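Local structure of UDP-glucose 4-epimerase (Brucella ovis, 4WOK) at residues 11-16 with 73-78. The protein probably interconverts UDP-glucose and UDP-galactose by inverting the configuration at C4 of the sugar, using the bound NAD as its redox cofactor. The protein carries 2 engineered substitutions. Numbering follows the deposited sequence.
Sequences ANNVLV and EKYAPV. Engineered in segment 73-78: Ala76 (natural residue Val).
The amide of Asn13 meets the ring of Tyr75 at its edge, ND2 lying in the ring plane 3.8 Å from CD1, with amide and ring planes 79° apart; Lys74 CG lies over one ring face, offset toward the rim. Asn13 CG stands anti to its own carbonyl carbon (chi1 -67°), and chi2 of -35° turns ND2 toward the end of helix 65-75. There ND2 donates a nearly straight bond, 2.9 Å long, to a lone pair of Tyr75 O, in the planes of both the carbonyl and the amide. The carbonyl of Asn13 faces the loop: Val78 N donates to Asn13 O at 2.8 Å, and Pro77 CA adds a CH...O contact of 3.2 Å to the same oxygen. A water accepts from Ala11 N and Asn13 N and donates to Ala76 O, bridging the segments where the engineered Ala76 leaves the helix with positive phi. Apolar contacts flank these bonds: Leu15 CB rests 4.0 Å from Pro77 CB, and Val14 CG2 meets Val78 CG2 at 3.8 Å. Val78 CG1 lies 3.5 Å from Ala11 O. Tyr75 OH is hydrogen-bonded to Asp56 OD2. The contact joins the start of strand 13-17 to the turn between helix 65-75 and strand 79-82, its parallel neighbour in the Rossmann-type sheet; Leu15 continues the backbone pairing to Ala79 and Ile81, while strand 37-42 lies along the other edge of strand 13-17.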
# COMPACT_ATOMS: atom_id res chain seq x y z
N ALA A 11 -0.63 26.26 2.95
CA ALA A 11 -2.00 26.42 3.44
C ALA A 11 -2.60 25.05 3.75
O ALA A 11 -2.50 24.57 4.88
CB ALA A 11 -2.86 27.16 2.43
N ASN A 12 -3.22 24.43 2.76
CA ASN A 12 -3.77 23.11 3.01
C ASN A 12 -3.65 22.18 1.81
O ASN A 12 -4.28 21.13 1.79
CB ASN A 12 -5.23 23.21 3.48
CG ASN A 12 -6.18 23.59 2.35
OD1 ASN A 12 -5.80 24.30 1.41
ND2 ASN A 12 -7.43 23.13 2.44
N ASN A 13 -2.82 22.54 0.82
CA ASN A 13 -2.54 21.60 -0.29
C ASN A 13 -1.68 20.44 0.21
O ASN A 13 -0.68 20.65 0.90
CB ASN A 13 -1.83 22.29 -1.45
CG ASN A 13 -2.72 23.30 -2.16
OD1 ASN A 13 -3.93 23.10 -2.30
ND2 ASN A 13 -2.11 24.39 -2.62
N VAL A 14 -2.07 19.22 -0.15
CA VAL A 14 -1.27 18.04 0.13
C VAL A 14 -1.01 17.35 -1.19
O VAL A 14 -1.95 17.04 -1.93
CB VAL A 14 -1.97 17.11 1.14
CG1 VAL A 14 -1.21 15.78 1.28
CG2 VAL A 14 -2.06 17.80 2.51
N LEU A 15 0.26 17.18 -1.54
CA LEU A 15 0.60 16.58 -2.81
C LEU A 15 0.57 15.05 -2.68
O LEU A 15 1.32 14.46 -1.91
CB LEU A 15 1.98 17.05 -3.28
CG LEU A 15 2.38 16.56 -4.68
CD1 LEU A 15 1.52 17.28 -5.72
CD2 LEU A 15 3.87 16.84 -4.90
N VAL A 16 -0.32 14.43 -3.43
CA VAL A 16 -0.46 12.98 -3.38
C VAL A 16 0.13 12.39 -4.65
O VAL A 16 -0.51 12.35 -5.70
CB VAL A 16 -1.92 12.56 -3.21
CG1 VAL A 16 -2.01 11.06 -2.98
CG2 VAL A 16 -2.57 13.32 -2.03
N GLU A 73 6.33 24.13 -6.36
CA GLU A 73 6.39 25.59 -6.25
C GLU A 73 5.00 26.21 -6.41
O GLU A 73 4.63 27.15 -5.69
CB GLU A 73 7.37 26.16 -7.28
CG GLU A 73 8.80 25.72 -6.97
CD GLU A 73 9.86 26.31 -7.90
OE1 GLU A 73 9.52 26.87 -8.96
OE2 GLU A 73 11.05 26.20 -7.54
N LYS A 74 4.22 25.69 -7.35
CA LYS A 74 2.87 26.21 -7.55
C LYS A 74 1.97 25.96 -6.34
O LYS A 74 1.23 26.85 -5.91
CB LYS A 74 2.24 25.59 -8.80
CG LYS A 74 0.79 26.00 -9.00
CD LYS A 74 0.22 25.41 -10.29
CE LYS A 74 -1.22 25.87 -10.50
NZ LYS A 74 -1.78 25.40 -11.80
N TYR A 75 2.02 24.75 -5.78
CA TYR A 75 1.05 24.36 -4.76
C TYR A 75 1.54 24.52 -3.32
O TYR A 75 0.73 24.49 -2.39
CB TYR A 75 0.58 22.92 -4.99
CG TYR A 75 -0.31 22.78 -6.20
CD1 TYR A 75 -1.66 23.09 -6.12
CD2 TYR A 75 0.19 22.37 -7.43
CE1 TYR A 75 -2.49 22.98 -7.21
CE2 TYR A 75 -0.63 22.25 -8.54
CZ TYR A 75 -1.97 22.56 -8.42
OH TYR A 75 -2.81 22.47 -9.50
N ALA A 76 2.85 24.71 -3.13
CA ALA A 76 3.43 24.84 -1.79
C ALA A 76 2.82 23.86 -0.79
O ALA A 76 2.27 24.27 0.24
CB ALA A 76 3.26 26.30 -1.27
N PRO A 77 2.88 22.56 -1.10
CA PRO A 77 2.15 21.60 -0.27
C PRO A 77 2.68 21.51 1.15
O PRO A 77 3.90 21.62 1.34
CB PRO A 77 2.34 20.28 -1.00
CG PRO A 77 3.58 20.45 -1.79
CD PRO A 77 3.68 21.90 -2.15
N VAL A 78 1.80 21.32 2.12
CA VAL A 78 2.22 21.20 3.51
C VAL A 78 2.81 19.82 3.78
O VAL A 78 3.47 19.61 4.80
CB VAL A 78 1.05 21.45 4.48
CG1 VAL A 78 0.40 22.79 4.19
CG2 VAL A 78 0.03 20.31 4.37
O HOH W 1 -0.48 24.56 0.74